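Local structure of DUF2442 domain-containing protein (Rhodospirillum rubrum ATCC 11170, 3K8R) at residues Thr48-Glu60 with Val86-Thr100. The protein is of unknown function and belongs to the DUF2442 family, folding into two small antiparallel sheets and assembling as a pair of identical subunits. Residues are numbered along the deposited sequence; the frame is centred on the assembly and turned at random.
Sequences TFAFPPRLAQGLE and VDLSLPGLMAGIFGT. With EDO (1,2-ethanediol), chain D.
With CG anti to the backbone N (chi1 176°), Phe-49 drops its ring from strand 48-51 onto helix 90-94, where selenomethionine Met-94 meets it. Such a CH-pi and Met-aromatic contact illustrates how one short helix can join two three-stranded antiparallel sheets: CG of Met-94 sits 3.6 Å from the centroid of the Phe-49 ring, almost on its normal, and the selenium lies over the same ring at 4.6 Å from the centroid. Phe-51, two residues on along the strand, adopts a different torsion, chi1 66°, placing CG between its backbone N and carbonyl carbon. Its ring thereby receives CD1 of Leu-93 over the centre of one face, and Phe-51 CZ lies 3.6 Å from Leu-93 CD1. Leu-79 of the second sheet packs against both Phe-51 and Leu-93, while Thr-48 and Ala-50 pair with a strand of the second subunit, whose Phe-49 also packs on Met-94.

Beyond the strand, apolar packing continues into the loop. CD1 of Leu-88 touches both Ala-56 CB and Leu-59 CD1, while CD2, the other branch of Leu-59, reaches both methyls of Val-86. Leu-55 CB stands over one face of the Phe-98 ring.

Two hydrogen bonds then tie the loop at Gln-57 to residues 98-100. Gln-57 N donates to Phe-98 O at 3.0 Å, and its extended side chain reaches past Gly-99 so that OE1 accepts from Thr-100 N. Thr-100 is the N-cap of helix 101-105, its OG1 bonded to Trp-103 N. The Thr-100 N–Gln-57 OE1 bond is 3.2 Å long and nearly straight at the hydrogen, but its donor stands above the amide carbonyl plane, 38° out of it.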
# COMPACT_ATOMS: atom_id res chain seq x y z
N THR A 48 1.37 5.79 1.51
CA THR A 48 2.21 5.33 0.40
C THR A 48 2.00 3.84 0.13
O THR A 48 1.97 3.03 1.06
CB THR A 48 3.70 5.51 0.71
OG1 THR A 48 3.92 6.80 1.28
CG2 THR A 48 4.54 5.37 -0.54
N PHE A 49 1.86 3.49 -1.14
CA PHE A 49 1.69 2.10 -1.56
C PHE A 49 2.75 1.74 -2.59
O PHE A 49 2.97 2.49 -3.54
CB PHE A 49 0.29 1.87 -2.13
CG PHE A 49 0.06 0.48 -2.68
CD1 PHE A 49 -0.10 -0.60 -1.82
CD2 PHE A 49 -0.05 0.27 -4.04
CE1 PHE A 49 -0.32 -1.87 -2.31
CE2 PHE A 49 -0.28 -1.00 -4.54
CZ PHE A 49 -0.41 -2.07 -3.66
N ALA A 50 3.43 0.62 -2.39
CA ALA A 50 4.46 0.16 -3.33
C ALA A 50 4.12 -1.24 -3.78
O ALA A 50 3.79 -2.08 -2.94
CB ALA A 50 5.84 0.19 -2.69
N PHE A 51 4.18 -1.50 -5.09
CA PHE A 51 3.95 -2.84 -5.63
C PHE A 51 4.99 -3.15 -6.69
O PHE A 51 5.42 -2.24 -7.41
CB PHE A 51 2.56 -2.96 -6.23
CG PHE A 51 2.36 -2.11 -7.46
CD1 PHE A 51 2.03 -0.76 -7.35
CD2 PHE A 51 2.46 -2.66 -8.73
CE1 PHE A 51 1.83 0.03 -8.49
CE2 PHE A 51 2.26 -1.88 -9.89
CZ PHE A 51 1.94 -0.53 -9.76
N PRO A 52 5.45 -4.40 -6.76
CA PRO A 52 6.37 -4.79 -7.82
C PRO A 52 5.57 -4.97 -9.09
O PRO A 52 4.80 -5.92 -9.19
CB PRO A 52 6.94 -6.12 -7.34
CG PRO A 52 5.93 -6.64 -6.40
CD PRO A 52 5.34 -5.45 -5.73
N PRO A 53 5.75 -4.07 -10.08
CA PRO A 53 4.95 -4.07 -11.30
C PRO A 53 5.04 -5.32 -12.19
O PRO A 53 4.08 -5.59 -12.92
CB PRO A 53 5.46 -2.84 -12.05
CG PRO A 53 6.88 -2.75 -11.63
CD PRO A 53 6.94 -3.21 -10.21
N ARG A 54 6.14 -6.07 -12.13
CA ARG A 54 6.25 -7.29 -12.96
C ARG A 54 5.34 -8.42 -12.51
O ARG A 54 5.28 -9.45 -13.17
CB ARG A 54 7.70 -7.76 -13.11
CG ARG A 54 8.53 -6.77 -13.90
CD ARG A 54 9.93 -7.26 -14.19
NE ARG A 54 10.63 -6.28 -15.02
CZ ARG A 54 11.41 -5.30 -14.57
NH1 ARG A 54 11.63 -5.15 -13.27
NH2 ARG A 54 11.99 -4.47 -15.42
N LEU A 55 4.65 -8.25 -11.38
CA LEU A 55 3.64 -9.20 -10.92
C LEU A 55 2.27 -8.84 -11.52
O LEU A 55 1.31 -9.61 -11.38
CB LEU A 55 3.52 -9.21 -9.39
CG LEU A 55 4.70 -9.74 -8.56
CD1 LEU A 55 4.31 -9.74 -7.08
CD2 LEU A 55 5.13 -11.13 -9.00
N ALA A 56 2.18 -7.67 -12.17
CA ALA A 56 0.92 -7.16 -12.74
C ALA A 56 0.74 -7.59 -14.17
O ALA A 56 1.70 -7.64 -14.95
CB ALA A 56 0.88 -5.64 -12.66
N GLN A 57 -0.51 -7.87 -14.52
CA GLN A 57 -0.86 -8.31 -15.86
C GLN A 57 -0.60 -7.23 -16.90
O GLN A 57 -1.17 -6.12 -16.85
CB GLN A 57 -2.32 -8.72 -15.92
CG GLN A 57 -2.73 -9.19 -17.31
CD GLN A 57 -4.15 -9.66 -17.37
OE1 GLN A 57 -4.99 -9.25 -16.57
NE2 GLN A 57 -4.42 -10.52 -18.33
N GLY A 58 0.26 -7.58 -17.85
CA GLY A 58 0.61 -6.69 -18.94
C GLY A 58 1.98 -6.07 -18.80
O GLY A 58 2.42 -5.40 -19.73
N LEU A 59 2.63 -6.27 -17.65
CA LEU A 59 3.96 -5.70 -17.38
C LEU A 59 5.04 -6.76 -17.05
O LEU A 59 6.18 -6.42 -16.74
CB LEU A 59 3.88 -4.65 -16.26
CG LEU A 59 3.00 -3.40 -16.45
CD1 LEU A 59 3.03 -2.51 -15.22
CD2 LEU A 59 3.39 -2.59 -17.69
N GLU A 60 4.70 -8.04 -17.16
CA GLU A 60 5.65 -9.11 -16.81
C GLU A 60 7.00 -9.00 -17.49
O GLU A 60 8.01 -9.37 -16.90
CB GLU A 60 5.11 -10.51 -17.13
CG GLU A 60 3.82 -10.93 -16.44
CD GLU A 60 2.57 -10.51 -17.20
OE1 GLU A 60 2.58 -9.49 -17.92
OE2 GLU A 60 1.56 -11.23 -17.07
N VAL A 86 -1.18 -0.46 -21.13
CA VAL A 86 -1.55 -1.19 -19.93
C VAL A 86 -2.24 -0.25 -18.95
O VAL A 86 -1.80 0.89 -18.77
CB VAL A 86 -0.35 -1.87 -19.28
CG1 VAL A 86 -0.71 -2.40 -17.90
CG2 VAL A 86 0.18 -2.99 -20.19
N ASP A 87 -3.33 -0.72 -18.36
CA ASP A 87 -4.11 0.02 -17.36
C ASP A 87 -4.37 -0.85 -16.14
O ASP A 87 -4.96 -1.92 -16.24
CB ASP A 87 -5.41 0.55 -17.96
CG ASP A 87 -5.20 1.80 -18.80
OD1 ASP A 87 -4.40 2.65 -18.39
OD2 ASP A 87 -5.85 1.94 -19.85
N LEU A 88 -3.91 -0.40 -14.98
CA LEU A 88 -4.07 -1.16 -13.76
C LEU A 88 -4.94 -0.33 -12.83
O LEU A 88 -4.95 0.90 -12.92
CB LEU A 88 -2.72 -1.44 -13.10
CG LEU A 88 -1.64 -2.14 -13.94
CD1 LEU A 88 -0.31 -2.15 -13.19
CD2 LEU A 88 -2.06 -3.56 -14.33
N SER A 89 -5.67 -1.02 -11.96
CA SER A 89 -6.54 -0.38 -10.97
C SER A 89 -5.77 -0.24 -9.68
O SER A 89 -5.20 -1.22 -9.22
CB SER A 89 -7.76 -1.25 -10.72
OG SER A 89 -8.46 -0.82 -9.58
N LEU A 90 -5.74 0.94 -9.08
CA LEU A 90 -5.04 1.13 -7.79
C LEU A 90 -5.76 0.36 -6.68
O LEU A 90 -5.13 -0.40 -5.93
CB LEU A 90 -4.89 2.62 -7.44
CG LEU A 90 -4.30 3.01 -6.08
CD1 LEU A 90 -2.89 2.44 -5.87
CD2 LEU A 90 -4.30 4.53 -5.98
N PRO A 91 -7.09 0.55 -6.57
CA PRO A 91 -7.79 -0.21 -5.53
C PRO A 91 -7.60 -1.71 -5.70
O PRO A 91 -7.45 -2.42 -4.70
CB PRO A 91 -9.25 0.19 -5.72
CG PRO A 91 -9.21 1.51 -6.41
CD PRO A 91 -7.99 1.48 -7.27
N GLY A 92 -7.62 -2.18 -6.94
CA GLY A 92 -7.41 -3.60 -7.24
C GLY A 92 -6.05 -4.05 -6.75
O GLY A 92 -5.94 -5.05 -6.05
N LEU A 93 -5.02 -3.29 -7.10
CA LEU A 93 -3.66 -3.60 -6.69
C LEU A 93 -3.55 -3.59 -5.16
O LEU A 93 -2.87 -4.44 -4.58
CB LEU A 93 -2.65 -2.60 -7.30
CG LEU A 93 -2.38 -2.68 -8.81
CD1 LEU A 93 -1.43 -1.58 -9.24
CD2 LEU A 93 -1.82 -4.03 -9.21
N MSE A 94 -4.22 -2.66 -4.51
CA MSE A 94 -4.17 -2.58 -3.05
C MSE A 94 -4.97 -3.72 -2.40
O MSE A 94 -4.71 -4.08 -1.26
CB MSE A 94 -4.61 -1.19 -2.57
CG MSE A 94 -3.68 -0.09 -3.11
SE MSE A 94 -3.93 1.68 -2.37
CE MSE A 94 -3.49 1.36 -0.52
N ALA A 95 -5.91 -4.30 -3.14
CA ALA A 95 -6.70 -5.43 -2.66
C ALA A 95 -5.94 -6.74 -2.87
O ALA A 95 -6.39 -7.80 -2.42
CB ALA A 95 -8.02 -5.49 -3.39
N GLY A 96 -4.81 -6.67 -3.57
CA GLY A 96 -4.04 -7.86 -3.88
C GLY A 96 -4.42 -8.48 -5.21
O GLY A 96 -4.03 -9.60 -5.51
N ILE A 97 -5.18 -7.75 -6.02
CA ILE A 97 -5.59 -8.23 -7.34
C ILE A 97 -4.66 -7.69 -8.41
O ILE A 97 -4.61 -6.47 -8.65
CB ILE A 97 -7.04 -7.81 -7.66
CG1 ILE A 97 -8.00 -8.32 -6.59
CG2 ILE A 97 -7.44 -8.31 -9.05
CD1 ILE A 97 -9.44 -7.91 -6.83
N PHE A 98 -3.93 -8.59 -9.07
CA PHE A 98 -2.97 -8.20 -10.11
C PHE A 98 -3.42 -8.49 -11.54
O PHE A 98 -2.70 -8.18 -12.49
CB PHE A 98 -1.63 -8.90 -9.87
CG PHE A 98 -0.89 -8.42 -8.65
CD1 PHE A 98 -0.30 -7.16 -8.63
CD2 PHE A 98 -0.74 -9.25 -7.54
CE1 PHE A 98 0.39 -6.72 -7.53
CE2 PHE A 98 -0.04 -8.82 -6.42
CZ PHE A 98 0.53 -7.56 -6.41
N GLY A 99 -4.57 -9.10 -11.72
CA GLY A 99 -5.04 -9.38 -13.07
C GLY A 99 -6.33 -10.15 -13.08
O GLY A 99 -6.89 -10.42 -12.03
N THR A 100 -6.78 -10.50 -14.29
CA THR A 100 -7.99 -11.27 -14.48
C THR A 100 -7.75 -12.66 -13.92
O THR A 100 -6.63 -13.15 -13.92
CB THR A 100 -8.39 -11.35 -15.97
OG1 THR A 100 -7.36 -12.01 -16.72
CG2 THR A 100 -8.61 -9.97 -16.55
C1 EDO D . -6.75 -4.44 -12.63
O1 EDO D . -5.50 -3.76 -12.41
C2 EDO D . -7.05 -5.39 -11.47
O2 EDO D . -6.12 -5.22 -10.39